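Local structure of uncharacterized protein (Treponema denticola ATCC 35404, 6R9N) at residues 9-12 against 18-21; 82-87 against 222-227; 145-150 against 166-171. The protein serves as an iron(II) and oxygen sensor for bacterial chemotaxis, holding a di-iron centre at which an iron-peroxy species is stabilised. All coordinates share one frame; numbering follows the deposited sequence.

Contact 1: 9-12 against 18-21; sequences VVLY and KFIW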
# COMPACT_ATOMS: atom_id res chain seq x y z
N VAL A 9 24.77 -9.58 8.31
CA VAL A 9 25.16 -10.93 7.92
C VAL A 9 25.40 -10.93 6.42
O VAL A 9 24.46 -10.71 5.64
CB VAL A 9 24.08 -11.96 8.29
CG1 VAL A 9 24.40 -13.31 7.65
CG2 VAL A 9 23.90 -12.06 9.81
N VAL A 10 26.62 -11.25 6.02
CA VAL A 10 26.99 -11.25 4.61
C VAL A 10 26.48 -12.52 3.96
O VAL A 10 26.82 -13.63 4.39
CB VAL A 10 28.50 -11.11 4.43
CG1 VAL A 10 28.88 -11.24 2.95
CG2 VAL A 10 28.97 -9.78 4.99
N LEU A 11 25.65 -12.37 2.92
CA LEU A 11 25.09 -13.50 2.18
C LEU A 11 25.92 -13.89 0.98
O LEU A 11 25.91 -15.06 0.58
CB LEU A 11 23.69 -13.16 1.68
CG LEU A 11 22.68 -12.78 2.77
CD1 LEU A 11 21.33 -12.51 2.13
CD2 LEU A 11 22.64 -13.93 3.79
N TYR A 12 26.63 -12.94 0.39
CA TYR A 12 27.45 -13.15 -0.79
C TYR A 12 28.60 -12.17 -0.72
O TYR A 12 28.43 -11.03 -0.27
CB TYR A 12 26.69 -12.96 -2.12
CG TYR A 12 27.62 -12.93 -3.33
CD1 TYR A 12 28.29 -11.76 -3.71
CD2 TYR A 12 27.85 -14.08 -4.09
CE1 TYR A 12 29.17 -11.73 -4.80
CE2 TYR A 12 28.74 -14.07 -5.20
CZ TYR A 12 29.38 -12.88 -5.54
OH TYR A 12 30.26 -12.84 -6.61
N LYS A 18 29.39 -7.08 -2.37
CA LYS A 18 28.79 -7.81 -1.27
C LYS A 18 27.29 -7.61 -1.26
O LYS A 18 26.79 -6.53 -1.59
CB LYS A 18 29.33 -7.36 0.10
CG LYS A 18 30.78 -7.70 0.40
CD LYS A 18 31.11 -7.31 1.83
CE LYS A 18 32.62 -7.31 2.09
NZ LYS A 18 32.98 -6.27 3.09
N PHE A 19 26.58 -8.66 -0.84
CA PHE A 19 25.15 -8.61 -0.55
C PHE A 19 24.98 -8.99 0.92
O PHE A 19 25.41 -10.07 1.33
CB PHE A 19 24.36 -9.56 -1.47
CG PHE A 19 22.87 -9.32 -1.50
CD1 PHE A 19 22.11 -9.39 -0.34
CD2 PHE A 19 22.23 -9.05 -2.70
CE1 PHE A 19 20.74 -9.16 -0.38
CE2 PHE A 19 20.86 -8.84 -2.76
CZ PHE A 19 20.11 -8.89 -1.61
N ILE A 20 24.35 -8.10 1.70
CA ILE A 20 24.34 -8.16 3.15
C ILE A 20 22.89 -8.08 3.66
O ILE A 20 22.14 -7.18 3.26
CB ILE A 20 25.16 -7.02 3.78
CG1 ILE A 20 26.62 -7.08 3.32
CG2 ILE A 20 25.03 -7.03 5.33
CD1 ILE A 20 27.28 -5.72 3.26
N TRP A 21 22.54 -8.98 4.57
CA TRP A 21 21.31 -8.86 5.36
C TRP A 21 21.57 -8.01 6.61
O TRP A 21 22.48 -8.32 7.40
CB TRP A 21 20.80 -10.25 5.74
CG TRP A 21 19.71 -10.20 6.74
CD1 TRP A 21 18.68 -9.30 6.79
CD2 TRP A 21 19.54 -11.07 7.86
NE1 TRP A 21 17.87 -9.57 7.88
CE2 TRP A 21 18.38 -10.65 8.55
CE3 TRP A 21 20.24 -12.18 8.34
CZ2 TRP A 21 17.91 -11.30 9.70
CZ3 TRP A 21 19.77 -12.82 9.48
CH2 TRP A 21 18.62 -12.38 10.14

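Contact 2: 82-87 against 222-227; sequences DPDVSS and APQHGA. With FE (Fe (III) ion), chain C; FE (Fe (III) ion), chain D; O (oxygen atom), chain F; PER (peroxide ion), chain E.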
# COMPACT_ATOMS: atom_id res chain seq x y z
N ASP A 82 4.25 0.59 0.86
CA ASP A 82 3.75 0.31 2.20
C ASP A 82 4.59 0.97 3.29
O ASP A 82 5.80 1.18 3.12
CB ASP A 82 3.71 -1.20 2.44
CG ASP A 82 2.51 -1.83 1.83
OD1 ASP A 82 1.73 -1.11 1.18
OD2 ASP A 82 2.35 -3.05 2.01
N PRO A 83 3.98 1.27 4.44
CA PRO A 83 4.75 1.87 5.55
C PRO A 83 5.87 1.00 6.09
O PRO A 83 6.92 1.53 6.49
CB PRO A 83 3.66 2.12 6.62
CG PRO A 83 2.40 2.29 5.81
CD PRO A 83 2.53 1.31 4.69
N ASP A 84 5.71 -0.32 6.12
CA ASP A 84 6.86 -1.13 6.55
C ASP A 84 8.03 -1.07 5.57
O ASP A 84 9.12 -1.53 5.91
CB ASP A 84 6.42 -2.59 6.79
CG ASP A 84 5.85 -3.25 5.54
OD1 ASP A 84 5.13 -2.58 4.80
OD2 ASP A 84 6.13 -4.45 5.29
N VAL A 85 7.84 -0.53 4.37
CA VAL A 85 8.90 -0.36 3.37
C VAL A 85 9.53 1.02 3.46
O VAL A 85 10.75 1.15 3.38
CB VAL A 85 8.36 -0.60 1.94
CG1 VAL A 85 9.41 -0.21 0.89
CG2 VAL A 85 7.94 -2.04 1.75
N SER A 86 8.68 2.04 3.58
CA SER A 86 8.99 3.42 3.27
C SER A 86 8.97 4.38 4.45
O SER A 86 9.30 5.55 4.25
CB SER A 86 7.97 3.93 2.24
OG SER A 86 6.69 3.98 2.85
N SER A 87 8.54 3.94 5.64
CA SER A 87 8.26 4.88 6.74
C SER A 87 9.46 5.77 7.10
O SER A 87 9.27 6.92 7.51
CB SER A 87 7.77 4.13 7.97
OG SER A 87 8.64 3.06 8.30
N ALA A 222 15.24 -13.58 -1.13
CA ALA A 222 15.31 -12.91 0.16
C ALA A 222 14.13 -11.97 0.31
O ALA A 222 14.12 -10.89 -0.30
CB ALA A 222 16.63 -12.14 0.29
N PRO A 223 13.14 -12.31 1.13
CA PRO A 223 11.94 -11.49 1.23
C PRO A 223 12.09 -10.36 2.24
O PRO A 223 13.05 -10.28 3.01
CB PRO A 223 10.87 -12.50 1.70
CG PRO A 223 11.66 -13.49 2.54
CD PRO A 223 13.08 -13.53 1.96
N GLN A 224 11.11 -9.46 2.21
CA GLN A 224 11.06 -8.34 3.12
C GLN A 224 10.63 -8.75 4.53
O GLN A 224 10.74 -7.93 5.46
CB GLN A 224 10.12 -7.27 2.53
CG GLN A 224 10.29 -5.87 3.06
CD GLN A 224 9.00 -5.32 3.61
OE1 GLN A 224 7.92 -5.54 3.03
NE2 GLN A 224 9.09 -4.61 4.74
N HIS A 225 10.14 -9.98 4.72
CA HIS A 225 9.81 -10.53 6.03
C HIS A 225 10.21 -12.00 6.10
O HIS A 225 9.85 -12.77 5.21
CB HIS A 225 8.31 -10.43 6.36
CG HIS A 225 7.68 -9.11 6.01
ND1 HIS A 225 7.66 -8.05 6.89
CD2 HIS A 225 7.02 -8.70 4.90
CE1 HIS A 225 7.03 -7.03 6.33
NE2 HIS A 225 6.64 -7.40 5.12
N GLY A 226 10.92 -12.38 7.15
CA GLY A 226 11.18 -13.79 7.41
C GLY A 226 12.42 -14.29 6.72
O GLY A 226 13.12 -13.58 6.00
N ALA A 227 12.68 -15.58 6.93
CA ALA A 227 13.95 -16.18 6.54
C ALA A 227 14.06 -16.31 5.03
O ALA A 227 13.07 -16.27 4.29
CB ALA A 227 14.13 -17.54 7.21
FE FE C . 5.74 -5.91 3.74
FE FE D . 3.31 -4.77 1.58
O O F . 4.95 -4.26 2.75
O1 PER E . 3.58 -6.60 4.06
O2 PER E . 2.43 -6.02 3.30

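Contact 3: 145-150 against 166-171; sequences HFMHSP and GDIGAA. With FE (Fe (III) ion), chain D; FE (Fe (III) ion), chain C; PER (peroxide ion), chain E; O (oxygen atom), chain F.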
# COMPACT_ATOMS: atom_id res chain seq x y z
N HIS A 145 3.97 -6.92 -9.80
CA HIS A 145 2.78 -6.12 -9.56
C HIS A 145 1.63 -6.98 -9.06
O HIS A 145 1.51 -8.17 -9.38
CB HIS A 145 2.40 -5.38 -10.85
CG HIS A 145 3.53 -4.57 -11.41
ND1 HIS A 145 4.13 -3.54 -10.72
CD2 HIS A 145 4.18 -4.66 -12.60
CE1 HIS A 145 5.09 -3.01 -11.46
NE2 HIS A 145 5.15 -3.68 -12.60
N PHE A 146 0.79 -6.38 -8.23
CA PHE A 146 -0.40 -7.03 -7.68
C PHE A 146 -0.06 -8.23 -6.80
O PHE A 146 -0.89 -9.14 -6.63
CB PHE A 146 -1.37 -7.44 -8.80
CG PHE A 146 -1.95 -6.28 -9.51
CD1 PHE A 146 -2.90 -5.49 -8.90
CD2 PHE A 146 -1.50 -5.92 -10.77
CE1 PHE A 146 -3.43 -4.38 -9.54
CE2 PHE A 146 -2.03 -4.81 -11.43
CZ PHE A 146 -2.99 -4.05 -10.82
N MET A 147 1.14 -8.23 -6.20
CA MET A 147 1.54 -9.28 -5.27
C MET A 147 2.23 -8.70 -4.03
O MET A 147 3.36 -9.05 -3.73
CB MET A 147 2.46 -10.28 -5.96
CG MET A 147 1.78 -11.14 -7.03
SD MET A 147 2.92 -11.99 -8.19
CE MET A 147 3.87 -13.05 -7.08
N HIS A 148 1.57 -7.81 -3.29
CA HIS A 148 0.17 -7.38 -3.43
C HIS A 148 -0.02 -6.05 -4.15
O HIS A 148 -1.07 -5.80 -4.75
CB HIS A 148 -0.47 -7.24 -2.05
CG HIS A 148 0.28 -6.30 -1.15
ND1 HIS A 148 -0.03 -4.96 -1.04
CD2 HIS A 148 1.35 -6.51 -0.34
CE1 HIS A 148 0.79 -4.39 -0.18
NE2 HIS A 148 1.64 -5.31 0.25
N SER A 149 0.98 -5.19 -4.09
CA SER A 149 0.74 -3.80 -4.51
C SER A 149 0.71 -3.70 -6.03
O SER A 149 1.48 -4.40 -6.71
CB SER A 149 1.84 -2.88 -3.95
OG SER A 149 1.89 -1.64 -4.64
N PRO A 150 -0.14 -2.83 -6.59
CA PRO A 150 -0.23 -2.70 -8.05
C PRO A 150 1.06 -2.20 -8.69
O PRO A 150 1.24 -2.41 -9.90
CB PRO A 150 -1.37 -1.70 -8.27
CG PRO A 150 -1.51 -0.96 -6.99
CD PRO A 150 -1.07 -1.91 -5.89
N GLY A 166 10.67 -8.44 -2.04
CA GLY A 166 9.61 -7.66 -1.42
C GLY A 166 8.75 -8.54 -0.53
O GLY A 166 9.25 -9.33 0.26
N ASP A 167 7.43 -8.37 -0.64
CA ASP A 167 6.51 -9.19 0.16
C ASP A 167 6.42 -10.63 -0.32
O ASP A 167 5.81 -11.46 0.35
CB ASP A 167 5.11 -8.58 0.17
CG ASP A 167 4.99 -7.39 1.07
OD1 ASP A 167 5.81 -7.24 2.00
OD2 ASP A 167 4.06 -6.58 0.85
N ILE A 168 6.94 -10.94 -1.51
CA ILE A 168 6.82 -12.29 -2.03
C ILE A 168 7.77 -13.21 -1.27
O ILE A 168 8.96 -12.91 -1.11
CB ILE A 168 7.07 -12.29 -3.55
CG1 ILE A 168 6.02 -11.41 -4.23
CG2 ILE A 168 7.00 -13.70 -4.12
CD1 ILE A 168 6.40 -10.94 -5.62
N GLY A 169 7.24 -14.31 -0.75
CA GLY A 169 7.98 -15.19 0.12
C GLY A 169 7.93 -14.79 1.58
O GLY A 169 8.47 -15.52 2.42
N ALA A 170 7.27 -13.68 1.91
CA ALA A 170 7.29 -13.17 3.28
C ALA A 170 6.69 -14.18 4.24
O ALA A 170 5.67 -14.82 3.95
CB ALA A 170 6.52 -11.86 3.38
N ALA A 171 7.32 -14.31 5.40
CA ALA A 171 6.73 -15.00 6.54
C ALA A 171 6.30 -13.94 7.54
O ALA A 171 7.07 -13.01 7.84
CB ALA A 171 7.74 -15.98 7.17
FE FE D . 3.31 -4.77 1.58
FE FE C . 5.74 -5.91 3.74
O1 PER E . 3.58 -6.60 4.06
O2 PER E . 2.43 -6.02 3.30
O O F . 4.95 -4.26 2.75
O HOH W 1 3.64 -5.86 -2.19

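Contact 1: 9-12 against 18-21
The indole of Trp21 meets Val9 at a slant to its ring plane: the two side chains run side by side and point the same way, with Trp21 CE3 3.8 Å from Val9 CB. CG of Trp21 lies anti to the backbone N (chi1 169°), which carries the six-membered ring along the Val9 side of the strand pair, and beyond this contact the indole also meets the ring of Tyr38. The Phe19 ring is also approached obliquely by Leu11, whose CD1 comes to 4.1 Å from Phe19 CD1. The side chain of Tyr12 meets that of Phe19 through CB; its own ring stretches away, and its OH hydrogen-bonds Asp14. Leu11, Tyr12 and Phe19 all reach Ile162 of strand 162-164.

On the other face Val10 and Ile20 form the non-hydrogen-bonded pair, CG2 of Val10 lying 3.9 Å from CG1 of Ile20. The backbones run antiparallel. Val9 and Trp21 exchange two bonds, Val9 N to Trp21 O and Trp21 N to Val9 O, both 2.8 Å. Next comes a classic beta bulge: Phe19 O takes Leu11 N at 2.8 Å and Tyr12 N at a longer 3.3 Å, the latter on a lone pair. Phe19 N returns a bond to Tyr12 O.

With one carbonyl serving two donors, the hairpin 9-13/17-21 absorbs an extra residue without breaking its ladder. The chain turns a corner at Leu11, and an apolar side chain there joins Phe19 on the side that packs against the second sheet.

Contact 2: 82-87 against 222-227
Asp84 from the short helix 83-86 and Gln224 and His225 from the loop after strand 220-222 converge on one iron, that of chain C. Metal bonds do most of the joining: Asp84 OD2 and His225 NE2 each stand 2.2 Å from this iron, and Gln224 OE1 2.3 Å. Asp167 OD1, O1 of the peroxide and the single oxygen atom complete six ligands, while at the other iron Asp82 OD2 binds at 2.0 Å, beside His80, His148 and Asp167. Asp84 binds through one oxygen; its OD1 lies instead 2.7 Å from the single oxygen atom.

One hydrogen bond crosses directly. Gln224 NE2 donates an N-H to Asp84 OD2 over 3.0 Å, with 143° at the hydrogen; OD2 lies close to the amide plane of Gln224, whereas the amide comes in from above the plane of the Asp84 carboxylate. Asp84 OD2 also sits in the plane of the His225 ring, at its edge. The imidazole is held on its far nitrogen too, ND1 bonding to Gln34 O.

Van der Waals contact is slight: the CG2 methyl of Val85 lies 3.7 Å from Gln224 OE1. Val85 also borders the single oxygen atom.

At the start of the helix, Asp82 O accepts from Val85 N, Ser86 N and Ser86 OG, while the Asp82 carboxylate turns to iron, its OD1 accepting from Gln81 of the second subunit.

His80, Asp82 and Asp84 follow an H-x-D-x-D pattern, consistent with a variant of the metallo-beta-lactamase metal motif. The NE2 bond helps to fix the Gln224 amide with OE1 toward iron. Two carboxylates, the peroxide and the single oxygen atom probably make a shell that suits ferric iron, with amide and imidazole as its other ligands.

Contact 3: 145-150 against 166-171
Met147 opens the contact by crossing Ile168, its CE 3.6 Å from Ile168 CD1. A bend at the sulfur (chi3 61°) swings the methyl back onto the isoleucine, and Met147 O lies 3.6 Å from Ile168 CG1. Trp209 of helix 203-215 touches both side chains, while Gln152 donates a hydrogen bond to Met147 O.

A cis peptide leads into His148. With CG placed between its backbone N and carbonyl carbon (chi1 56°), the imidazole reaches the iron of chain D through NE2, 2.2 Å away. Asp167 OD2 binds the same iron at 2.1 Å and lies near the ring plane, at its edge; ring and carboxylate are 19° apart. His80, Asp82, the peroxide and the single oxygen atom complete this iron. A water over one face of the imidazole, toward its rim, accepts from His148 N at 3.0 Å and donates to Asp167 OD2 at 3.2 Å, which probably helps orient the carboxylate.

Ser149 OG is hydrogen-bonded to Gln81 OE1 and Pro150 sets its CA over the Phe146 ring; Trp106 of the second subunit meets the His148 ring.

Asp167 begins a type II turn to Ala170. Its carboxylate bridges the metals, OD1 binding the iron of chain C at 2.2 Å, consistent with a metallo-beta-lactamase-like di-iron site. Together with the peroxide and the single oxygen atom, this bridge probably helps set the spacing of the irons.

In the fold
Contact 1 is partly buried, near the edge of the fold, and lives on backbone bonds and apolar side chains; the touching residues of contacts 2 and 3 are all buried, and metal coordination dominates there, with apolar packing added in contact 3. These two share the irons, the peroxide and the single oxygen atom, and both touch the second subunit. They are also joined directly, Gln224 N lying 2.7 Å from Gly166 O, a probable hydrogen bond. Contact 2 spans the two sheets, linking residues after strand 73-77 to the loop after 220-222, whereas contact 3 pairs two loops of the second sheet. Contact 1 remains a local hairpin of the first, its centre about 17 Å from that of contact 2.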